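Local coordinates for protein beta-lactamase/D-alanine Carboxypeptidase (Yersinia pestis, PDB 3RJU) that probably acts on beta-lactams or D-alanyl peptides, as a serine hydrolase of the beta-lactamase and penicillin-binding protein family, at residues A[118-123]-A[157-162]; A[107-112]-A[283-288]; A[130-135]-A[221-226]; A[67-72]-A[162-167]. All coordinates share one frame; numbering follows the deposited sequence.

Contact 1: residues A[118-123]-A[157-162]. With CIT (citric acid), chain B.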
# COMPACT_ATOMS: atom_id res chain seq x y z
N LEU A 118 -13.34 -11.95 6.03
CA LEU A 118 -12.20 -12.83 6.27
C LEU A 118 -11.32 -12.28 7.39
O LEU A 118 -11.32 -11.07 7.66
CB LEU A 118 -11.38 -13.00 4.99
CG LEU A 118 -12.04 -13.79 3.86
CD1 LEU A 118 -11.20 -13.67 2.59
CD2 LEU A 118 -12.22 -15.25 4.25
N PRO A 119 -10.56 -13.17 8.04
CA PRO A 119 -9.68 -12.66 9.10
C PRO A 119 -8.49 -11.89 8.53
O PRO A 119 -8.21 -11.94 7.34
CB PRO A 119 -9.21 -13.92 9.82
CG PRO A 119 -9.30 -14.98 8.78
CD PRO A 119 -10.45 -14.62 7.88
N ARG A 120 -7.78 -11.19 9.41
CA ARG A 120 -6.68 -10.35 9.00
C ARG A 120 -5.52 -11.19 8.45
O ARG A 120 -4.93 -10.84 7.42
CB ARG A 120 -6.22 -9.49 10.17
CG ARG A 120 -4.97 -8.67 9.94
CD ARG A 120 -4.67 -7.82 11.16
NE ARG A 120 -3.38 -7.18 11.00
CZ ARG A 120 -3.17 -5.87 10.93
NH1 ARG A 120 -4.18 -5.01 11.06
NH2 ARG A 120 -1.94 -5.43 10.74
N GLU A 121 -5.21 -12.28 9.14
CA GLU A 121 -4.23 -13.26 8.67
C GLU A 121 -4.83 -14.66 8.64
O GLU A 121 -5.74 -14.98 9.40
CB GLU A 121 -2.99 -13.30 9.57
CG GLU A 121 -2.27 -11.99 9.69
CD GLU A 121 -1.38 -11.65 8.51
OE1 GLU A 121 -1.20 -12.48 7.59
OE2 GLU A 121 -0.85 -10.53 8.50
N GLN A 122 -4.31 -15.52 7.77
CA GLN A 122 -4.61 -16.93 7.92
C GLN A 122 -4.18 -17.36 9.32
O GLN A 122 -3.06 -17.09 9.74
CB GLN A 122 -3.86 -17.75 6.88
CG GLN A 122 -4.25 -19.22 6.93
CD GLN A 122 -3.61 -20.02 5.83
OE1 GLN A 122 -3.41 -19.50 4.74
NE2 GLN A 122 -3.30 -21.28 6.09
N PRO A 123 -5.08 -18.03 10.06
CA PRO A 123 -4.70 -18.52 11.39
C PRO A 123 -3.74 -19.70 11.32
O PRO A 123 -3.59 -20.32 10.26
CB PRO A 123 -6.03 -18.98 11.99
CG PRO A 123 -6.89 -19.30 10.79
CD PRO A 123 -6.48 -18.33 9.71
N ALA A 157 -15.88 -3.54 8.12
CA ALA A 157 -14.51 -3.47 7.62
C ALA A 157 -13.60 -4.06 8.67
O ALA A 157 -13.70 -3.71 9.84
CB ALA A 157 -14.10 -2.04 7.33
N ALA A 158 -12.70 -4.94 8.25
CA ALA A 158 -11.68 -5.47 9.14
C ALA A 158 -10.47 -5.66 8.28
O ALA A 158 -10.44 -6.53 7.41
CB ALA A 158 -12.12 -6.78 9.75
N TYR A 159 -9.46 -4.82 8.51
CA TYR A 159 -8.28 -4.79 7.66
C TYR A 159 -7.71 -6.19 7.54
O TYR A 159 -7.53 -6.89 8.55
CB TYR A 159 -7.25 -3.90 8.32
CG TYR A 159 -6.02 -3.64 7.50
CD1 TYR A 159 -6.02 -2.64 6.53
CD2 TYR A 159 -4.85 -4.37 7.70
CE1 TYR A 159 -4.89 -2.36 5.77
CE2 TYR A 159 -3.71 -4.10 6.95
CZ TYR A 159 -3.73 -3.09 5.99
OH TYR A 159 -2.60 -2.80 5.26
N SER A 160 -7.41 -6.59 6.31
CA SER A 160 -6.95 -7.95 6.07
C SER A 160 -5.80 -8.03 5.06
O SER A 160 -5.86 -7.43 3.97
CB SER A 160 -8.11 -8.86 5.64
OG SER A 160 -7.64 -10.16 5.34
N ASN A 161 -4.75 -8.73 5.46
CA ASN A 161 -3.68 -9.14 4.56
C ASN A 161 -4.09 -10.37 3.76
O ASN A 161 -3.94 -10.38 2.53
CB ASN A 161 -2.41 -9.39 5.37
CG ASN A 161 -1.88 -8.10 5.97
OD1 ASN A 161 -1.97 -7.04 5.36
ND2 ASN A 161 -1.32 -8.18 7.18
N LEU A 162 -4.61 -11.38 4.46
CA LEU A 162 -5.09 -12.60 3.81
C LEU A 162 -5.99 -12.30 2.60
O LEU A 162 -5.79 -12.84 1.51
CB LEU A 162 -5.86 -13.45 4.80
CG LEU A 162 -6.57 -14.67 4.24
CD1 LEU A 162 -5.53 -15.61 3.57
CD2 LEU A 162 -7.35 -15.39 5.35
C1 CIT B . 0.27 -2.33 11.84
O1 CIT B . 1.53 -2.29 11.96
O2 CIT B . -0.34 -3.26 12.38
C2 CIT B . -0.48 -1.27 11.08
C3 CIT B . -0.76 -1.75 9.65
O7 CIT B . -1.64 -2.89 9.73
C4 CIT B . 0.54 -2.16 8.94
C5 CIT B . 0.29 -2.61 7.51
O3 CIT B . 1.19 -2.56 6.65
O4 CIT B . -0.84 -3.04 7.18
C6 CIT B . -1.47 -0.64 8.90
O5 CIT B . -0.82 0.35 8.51
O6 CIT B . -2.71 -0.72 8.70
O HOH W 1 -11.86 -8.56 6.56
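R120 packs its CB and CG against the carbonyl of Y159 and reaches beyond it to a bound citrate, probably from the crystallisation liquor. Residues Y159 to N161 fit the Tyr-x-Asn motif of this serine-hydrolase family, with S62 and K65 of a likely SxxK motif close by. Followed outward, R120 CB sits 3.3 Å from Y159 O, and CG and CD pass the same carbonyl. With CG anti to the backbone N (chi1 173°), the extended chain carries NE outward; the guanidinium beyond it lies by the tyrosine ring, the planes 42° apart. Y159 CD2 lies over one guanidinium face, 3.5 Å from R120 NH1. At the tip NH2 hydrogen-bonds citrate O7 (2.7 Å), more weakly O2. Y159 OH binds K65 and K302, and weakly citrate O4.

The two segments are joined largely by backbone acceptors. R120 O takes two N-H groups: N161 N on a lone pair in the carbonyl plane, and L162 N, tilted from that plane, at 3.0 Å. S160 suits the start of helix 162-175 because its hydroxyl works twice, OG giving a 2.7 Å bond to P119 O and capping A163 N. L162 CD2 rests 4.0 Å from P119 CG. N161 spends both ends of its amide: OD1 meets K65, and ND2 reaches E121 OE2 (2.7 Å) from above the carboxylate plane.

Contact 2: residues A[107-112]-A[283-288]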
# COMPACT_ATOMS: atom_id res chain seq x y z
N ARG A 107 -16.97 -11.05 -2.92
CA ARG A 107 -16.61 -10.58 -4.25
C ARG A 107 -15.27 -9.84 -4.23
O ARG A 107 -14.76 -9.49 -3.16
CB ARG A 107 -17.71 -9.66 -4.79
CG ARG A 107 -19.06 -10.34 -4.80
CD ARG A 107 -20.18 -9.36 -5.15
NE ARG A 107 -21.48 -10.01 -5.03
CZ ARG A 107 -22.11 -10.66 -6.01
NH1 ARG A 107 -21.56 -10.73 -7.22
NH2 ARG A 107 -23.30 -11.23 -5.79
N LEU A 108 -14.68 -9.63 -5.40
CA LEU A 108 -13.36 -8.99 -5.44
C LEU A 108 -13.37 -7.63 -4.74
O LEU A 108 -12.46 -7.31 -3.99
CB LEU A 108 -12.81 -8.87 -6.87
CG LEU A 108 -12.69 -10.19 -7.65
CD1 LEU A 108 -12.05 -9.92 -9.01
CD2 LEU A 108 -11.95 -11.29 -6.89
N LEU A 109 -14.44 -6.86 -4.95
CA LEU A 109 -14.63 -5.57 -4.29
C LEU A 109 -14.51 -5.67 -2.77
O LEU A 109 -13.97 -4.77 -2.11
CB LEU A 109 -16.00 -4.98 -4.69
CG LEU A 109 -16.42 -3.73 -3.92
CD1 LEU A 109 -15.41 -2.60 -4.20
CD2 LEU A 109 -17.83 -3.31 -4.32
N HIS A 110 -15.05 -6.75 -2.20
CA HIS A 110 -15.00 -6.94 -0.75
C HIS A 110 -13.57 -7.18 -0.29
O HIS A 110 -13.16 -6.68 0.76
CB HIS A 110 -15.91 -8.09 -0.29
CG HIS A 110 -17.35 -7.89 -0.62
ND1 HIS A 110 -18.07 -8.78 -1.39
CD2 HIS A 110 -18.21 -6.89 -0.28
CE1 HIS A 110 -19.32 -8.34 -1.50
NE2 HIS A 110 -19.42 -7.19 -0.85
N LEU A 111 -12.81 -7.96 -1.05
CA LEU A 111 -11.42 -8.19 -0.69
C LEU A 111 -10.67 -6.86 -0.71
O LEU A 111 -9.85 -6.59 0.18
CB LEU A 111 -10.76 -9.17 -1.66
CG LEU A 111 -11.43 -10.54 -1.79
CD1 LEU A 111 -10.77 -11.31 -2.95
CD2 LEU A 111 -11.35 -11.33 -0.50
N ALA A 112 -10.92 -6.04 -1.72
CA ALA A 112 -10.16 -4.79 -1.89
C ALA A 112 -10.51 -3.71 -0.86
O ALA A 112 -9.68 -2.84 -0.54
CB ALA A 112 -10.34 -4.23 -3.31
N LEU A 283 -13.83 4.25 2.69
CA LEU A 283 -12.89 3.23 2.25
C LEU A 283 -13.00 3.06 0.75
O LEU A 283 -14.12 2.96 0.20
CB LEU A 283 -13.22 1.89 2.92
CG LEU A 283 -13.29 1.85 4.45
CD1 LEU A 283 -13.41 0.41 4.95
CD2 LEU A 283 -12.11 2.56 5.07
N GLY A 284 -11.85 3.05 0.08
CA GLY A 284 -11.81 2.73 -1.33
C GLY A 284 -11.18 1.37 -1.56
O GLY A 284 -11.28 0.45 -0.72
N LEU A 285 -10.51 1.25 -2.69
CA LEU A 285 -9.84 0.03 -3.08
C LEU A 285 -8.43 0.13 -2.51
O LEU A 285 -7.49 0.59 -3.19
CB LEU A 285 -9.82 -0.08 -4.62
CG LEU A 285 -11.23 0.07 -5.25
CD1 LEU A 285 -11.17 0.06 -6.78
CD2 LEU A 285 -12.25 -0.99 -4.72
N GLY A 286 -8.30 -0.24 -1.24
CA GLY A 286 -7.06 -0.06 -0.51
C GLY A 286 -6.92 1.36 0.02
O GLY A 286 -6.61 1.56 1.20
N TRP A 287 -7.09 2.35 -0.85
CA TRP A 287 -7.05 3.75 -0.45
C TRP A 287 -8.03 4.01 0.68
O TRP A 287 -9.12 3.43 0.74
CB TRP A 287 -7.44 4.65 -1.63
CG TRP A 287 -6.44 4.65 -2.72
CD1 TRP A 287 -6.46 3.90 -3.89
CD2 TRP A 287 -5.25 5.44 -2.78
NE1 TRP A 287 -5.34 4.19 -4.64
CE2 TRP A 287 -4.58 5.13 -3.98
CE3 TRP A 287 -4.66 6.38 -1.91
CZ2 TRP A 287 -3.39 5.74 -4.36
CZ3 TRP A 287 -3.48 6.98 -2.28
CH2 TRP A 287 -2.85 6.66 -3.50
N VAL A 288 -7.63 4.92 1.57
CA VAL A 288 -8.47 5.37 2.66
C VAL A 288 -8.62 6.88 2.55
O VAL A 288 -7.62 7.59 2.36
CB VAL A 288 -7.83 5.01 4.02
CG1 VAL A 288 -8.59 5.68 5.21
CG2 VAL A 288 -7.79 3.49 4.19
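G286 N is shared between two carbonyls, G284 O in its own segment and A112 O across the contact, and both bonds are weak. The bond to A112 O measures 3.0 Å with an angle of only 131° at the hydrogen. That to G284 O closes an inverse gamma turn centred on L285, within the tight connection between antiparallel strands 282-284 and 288-290 of the main sheet. The contact thus sets helix 108-113, through L109 and A112, against a strand connection of the large sheet in this alpha-beta fold. The two acceptors lie near each other, A112 O being 3.7 Å from G284 O, so one N-H can be shared between them, though with poor geometry to each. A112 O also accepts from Y164 OH. Glycine suits position 286, where phi is positive (81°) and a side chain would be less readily accommodated.

Beside this polar point the contact is purely apolar. L285 holds CG anti to its carbonyl carbon (chi1 -53°), and its CD2 methyl does all the touching. It meets L109 CD1 at 3.6 Å, the two leucine side chains crossing at about a right angle, and A112 CB at 4.0 Å. The alanine, its CB directed toward segment 283-288, is small enough to let the backbones approach to 5.0 Å between A112 CA and L285 CA. S69 and V73 of helix 64-77 also touch L285. At the other end of segment 107-112, at the N-cap, R107 N donates to H110 ND1 in the imidazole plane, over 3.0 Å.

Contact 3: residues A[130-135]-A[221-226]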
# COMPACT_ATOMS: atom_id res chain seq x y z
N PRO A 130 9.58 -15.19 9.24
CA PRO A 130 10.12 -14.07 8.47
C PRO A 130 9.03 -13.35 7.67
O PRO A 130 8.14 -13.98 7.11
CB PRO A 130 11.13 -14.74 7.52
CG PRO A 130 10.77 -16.18 7.51
CD PRO A 130 10.20 -16.47 8.87
N VAL A 131 9.13 -12.02 7.60
CA VAL A 131 8.04 -11.21 7.08
C VAL A 131 7.73 -11.50 5.60
O VAL A 131 8.64 -11.69 4.79
CB VAL A 131 8.33 -9.69 7.30
CG1 VAL A 131 9.39 -9.19 6.34
CG2 VAL A 131 7.06 -8.88 7.20
N PHE A 132 6.45 -11.53 5.27
CA PHE A 132 6.00 -11.68 3.88
C PHE A 132 6.36 -13.03 3.26
O PHE A 132 6.59 -13.12 2.05
CB PHE A 132 6.51 -10.52 3.01
CG PHE A 132 6.15 -9.17 3.55
CD1 PHE A 132 4.87 -8.92 4.02
CD2 PHE A 132 7.10 -8.14 3.61
CE1 PHE A 132 4.52 -7.68 4.56
CE2 PHE A 132 6.75 -6.89 4.14
CZ PHE A 132 5.45 -6.67 4.61
N THR A 133 6.38 -14.07 4.08
CA THR A 133 6.71 -15.40 3.56
C THR A 133 5.65 -16.47 3.83
O THR A 133 5.66 -17.50 3.17
CB THR A 133 8.09 -15.91 4.07
OG1 THR A 133 8.02 -16.14 5.48
CG2 THR A 133 9.20 -14.89 3.77
N TRP A 134 4.75 -16.23 4.79
CA TRP A 134 3.69 -17.19 5.14
C TRP A 134 2.38 -16.43 5.40
O TRP A 134 2.41 -15.38 6.04
CB TRP A 134 4.08 -18.00 6.39
CG TRP A 134 3.11 -19.12 6.66
CD1 TRP A 134 3.25 -20.44 6.32
CD2 TRP A 134 1.82 -19.01 7.30
NE1 TRP A 134 2.15 -21.15 6.70
CE2 TRP A 134 1.25 -20.30 7.30
CE3 TRP A 134 1.09 -17.95 7.85
CZ2 TRP A 134 -0.01 -20.56 7.85
CZ3 TRP A 134 -0.16 -18.20 8.38
CH2 TRP A 134 -0.70 -19.50 8.38
N PRO A 135 1.23 -16.95 4.93
CA PRO A 135 1.04 -18.22 4.20
C PRO A 135 1.42 -18.09 2.74
O PRO A 135 1.39 -16.99 2.17
CB PRO A 135 -0.47 -18.45 4.30
CG PRO A 135 -1.06 -17.04 4.37
CD PRO A 135 -0.05 -16.29 5.22
N VAL A 221 6.92 -13.19 -2.70
CA VAL A 221 5.75 -13.46 -3.53
C VAL A 221 4.55 -13.96 -2.71
O VAL A 221 3.39 -13.74 -3.09
CB VAL A 221 6.10 -14.44 -4.67
CG1 VAL A 221 4.82 -14.93 -5.37
CG2 VAL A 221 7.04 -13.77 -5.65
N ALA A 222 4.80 -14.62 -1.58
CA ALA A 222 3.71 -15.05 -0.70
C ALA A 222 2.78 -13.90 -0.29
O ALA A 222 1.58 -14.12 -0.08
CB ALA A 222 4.24 -15.73 0.53
N ALA A 223 3.32 -12.69 -0.18
CA ALA A 223 2.52 -11.53 0.19
C ALA A 223 2.37 -10.57 -1.00
O ALA A 223 2.33 -9.35 -0.84
CB ALA A 223 3.16 -10.81 1.39
N ALA A 224 2.27 -11.14 -2.20
CA ALA A 224 2.21 -10.37 -3.44
C ALA A 224 1.11 -9.32 -3.46
O ALA A 224 1.27 -8.24 -4.04
CB ALA A 224 2.04 -11.32 -4.61
N GLY A 225 -0.04 -9.65 -2.87
CA GLY A 225 -1.16 -8.74 -2.85
C GLY A 225 -1.22 -7.81 -1.64
O GLY A 225 -1.74 -6.69 -1.75
N SER A 226 -0.69 -8.27 -0.50
CA SER A 226 -0.93 -7.57 0.77
C SER A 226 0.23 -6.67 1.21
O SER A 226 0.00 -5.65 1.86
CB SER A 226 -1.21 -8.57 1.90
OG SER A 226 -0.09 -9.40 2.12
O HOH W 2 1.01 -14.38 2.77
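F132 and T133 come alongside A223 and A222, the CA atoms of F132 and A223 lying 5.1 Å apart. The first segment begins with a type II beta turn from P130 to T133, in which F132 takes a positive phi of 65°, and ends with a cis peptide bond before P135. The second opens with a short 3-10 segment at 221-222, after which A224 N bonds to V221 O. Three carbonyls of segment 130-135 lie close to A222 CB, which is 3.5 Å from both T133 O and P135 O. A methyl suits this place, being small enough to fit among oxygens. The third, F132 O, is buried here without a hydrogen-bond partner in the model.

Two loops meet here beside the probable active site of this beta-lactamase-like fold. At the end of the second loop S226 O accepts from K65 of the likely SxxK motif, and the S226 side chain meets D165.

The F132 chi1 of -54° puts CG 4.0 Å from A223 CB. The same methyl lies 3.7 Å from F132 CD1 and equally close to F132 CB, while V131 CG2 lies over the centre of one ring face. P135 CB covers a W134 ring face in like manner. T133 OG1 bonds to P130 O at 2.7 Å, tying the turn together. One water gives hydrogen bonds to P135 O (2.7 Å) and A222 O (2.9 Å), bridging the segments.

Contact 4: residues A[67-72]-A[162-167]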
# COMPACT_ATOMS: atom_id res chain seq x y z
N MSE A 67 -1.31 -1.17 -5.25
CA MSE A 67 -0.95 -1.76 -6.54
C MSE A 67 -1.82 -2.97 -6.89
O MSE A 67 -2.16 -3.18 -8.04
CB MSE A 67 0.55 -2.10 -6.57
CG MSE A 67 1.41 -0.84 -6.44
SE MSE A 67 3.30 -1.14 -6.54
CE MSE A 67 3.90 0.65 -5.99
N THR A 68 -2.16 -3.78 -5.89
CA THR A 68 -3.09 -4.89 -6.14
C THR A 68 -4.42 -4.35 -6.64
O THR A 68 -4.96 -4.83 -7.62
CB THR A 68 -3.31 -5.70 -4.87
OG1 THR A 68 -2.03 -5.96 -4.26
CG2 THR A 68 -4.01 -7.03 -5.19
N SER A 69 -4.94 -3.33 -5.97
CA SER A 69 -6.19 -2.71 -6.45
C SER A 69 -6.03 -2.05 -7.82
O SER A 69 -6.95 -2.09 -8.65
CB SER A 69 -6.76 -1.74 -5.42
OG SER A 69 -7.42 -2.49 -4.40
N GLU A 70 -4.86 -1.46 -8.07
CA GLU A 70 -4.57 -0.89 -9.39
C GLU A 70 -4.70 -1.96 -10.48
O GLU A 70 -5.34 -1.75 -11.51
CB GLU A 70 -3.16 -0.29 -9.45
CG GLU A 70 -2.78 0.14 -10.88
CD GLU A 70 -1.50 0.93 -11.00
OE1 GLU A 70 -0.75 0.98 -10.04
OE2 GLU A 70 -1.22 1.48 -12.10
N ILE A 71 -4.06 -3.10 -10.25
CA ILE A 71 -4.14 -4.22 -11.19
C ILE A 71 -5.58 -4.70 -11.36
O ILE A 71 -6.01 -4.95 -12.50
CB ILE A 71 -3.18 -5.35 -10.78
CG1 ILE A 71 -1.74 -4.86 -10.95
CG2 ILE A 71 -3.42 -6.63 -11.61
CD1 ILE A 71 -0.69 -5.78 -10.35
N MSE A 72 -6.32 -4.83 -10.27
CA MSE A 72 -7.73 -5.21 -10.38
C MSE A 72 -8.50 -4.22 -11.26
O MSE A 72 -9.25 -4.61 -12.15
CB MSE A 72 -8.38 -5.30 -9.00
CG MSE A 72 -9.85 -5.72 -9.06
SE MSE A 72 -10.70 -5.61 -7.31
CE MSE A 72 -10.50 -3.69 -7.03
N LEU A 162 -4.61 -11.38 4.46
CA LEU A 162 -5.09 -12.60 3.81
C LEU A 162 -5.99 -12.30 2.60
O LEU A 162 -5.79 -12.84 1.51
CB LEU A 162 -5.86 -13.45 4.80
CG LEU A 162 -6.57 -14.67 4.24
CD1 LEU A 162 -5.53 -15.61 3.57
CD2 LEU A 162 -7.35 -15.39 5.35
N ALA A 163 -7.00 -11.45 2.81
CA ALA A 163 -7.93 -11.14 1.74
C ALA A 163 -7.24 -10.53 0.52
O ALA A 163 -7.62 -10.81 -0.62
CB ALA A 163 -9.06 -10.21 2.27
N TYR A 164 -6.24 -9.67 0.75
CA TYR A 164 -5.52 -9.03 -0.33
C TYR A 164 -4.61 -10.00 -1.11
O TYR A 164 -4.43 -9.85 -2.32
CB TYR A 164 -4.73 -7.81 0.15
CG TYR A 164 -5.38 -6.52 -0.26
CD1 TYR A 164 -5.06 -5.92 -1.47
CD2 TYR A 164 -6.37 -5.92 0.53
CE1 TYR A 164 -5.67 -4.76 -1.89
CE2 TYR A 164 -7.00 -4.75 0.12
CZ TYR A 164 -6.64 -4.17 -1.09
OH TYR A 164 -7.24 -3.01 -1.52
N ASP A 165 -4.06 -11.00 -0.43
CA ASP A 165 -3.29 -12.02 -1.15
C ASP A 165 -4.22 -12.95 -1.94
O ASP A 165 -3.90 -13.34 -3.07
CB ASP A 165 -2.35 -12.75 -0.20
CG ASP A 165 -1.27 -11.83 0.32
OD1 ASP A 165 -0.70 -11.12 -0.53
OD2 ASP A 165 -1.04 -11.79 1.55
N LEU A 166 -5.38 -13.27 -1.37
CA LEU A 166 -6.39 -14.00 -2.14
C LEU A 166 -6.80 -13.19 -3.39
O LEU A 166 -7.04 -13.76 -4.44
CB LEU A 166 -7.62 -14.34 -1.30
CG LEU A 166 -7.38 -15.40 -0.20
CD1 LEU A 166 -8.57 -15.47 0.76
CD2 LEU A 166 -7.08 -16.78 -0.80
N LEU A 167 -6.91 -11.87 -3.26
CA LEU A 167 -7.21 -11.03 -4.40
C LEU A 167 -6.14 -11.16 -5.47
O LEU A 167 -6.44 -11.32 -6.67
CB LEU A 167 -7.36 -9.57 -3.97
CG LEU A 167 -7.64 -8.55 -5.08
CD1 LEU A 167 -8.89 -8.91 -5.89
CD2 LEU A 167 -7.76 -7.14 -4.48
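Y164 meets helix 64-77 with the edge of its ring and its hydroxyl. T68 CB lies in the ring plane, 3.8 Å from CD1 of Y164. Further out, S69 OG donates to Y164 OH over 2.9 Å, and the tyrosine OH bonds in turn to A112 O, so that a buried phenol is satisfied on two counts. The Y164 chi1 of -105° is away from a staggered position, which suggests some strain.

Segments 67-72 and 162-167 run at 36°, their axes 10.4 Å apart at closest approach, in the helical part of the beta-lactamase fold. One helix carries the likely SxxK motif at its start, and the other follows the likely Tyr-x-Asn motif. The next residue, D165, points away from this interface and bonds G225 N and S226 OG.

L167 then touches the first helix with both of its methyl branches. CD2 lies 3.8 Å from T68 CG2, the two side chains running past one another in opposite senses; the threonine suits both sides, since its OG1 turns to G225 O. CD1 touches the selenium of M72, a selenomethionine, at 4.0 Å, where the two side chains cross at about a right angle.

Contact 4 is buried throughout and contact 2 nearly so, whereas contacts 1 and 3 are only partly buried. The first two rely on apolar side chains, contact 4 with a tyrosine ring and selenium as well; each has one cross-segment hydrogen bond, weak in contact 2, and they meet at the bond of Y164 to A112 O. Contact 1 is the most polar: backbone acceptors and charged side chains take part, as befits its place beside the probable active site. Contact 3 relies on alanine methyls, one aromatic ring and a bridging water. Contacts 1 and 4 share L162, where segment 157-162 runs into helix 162-175, and D165 of that helix ties contact 4 to contact 3 through the loop 221-226.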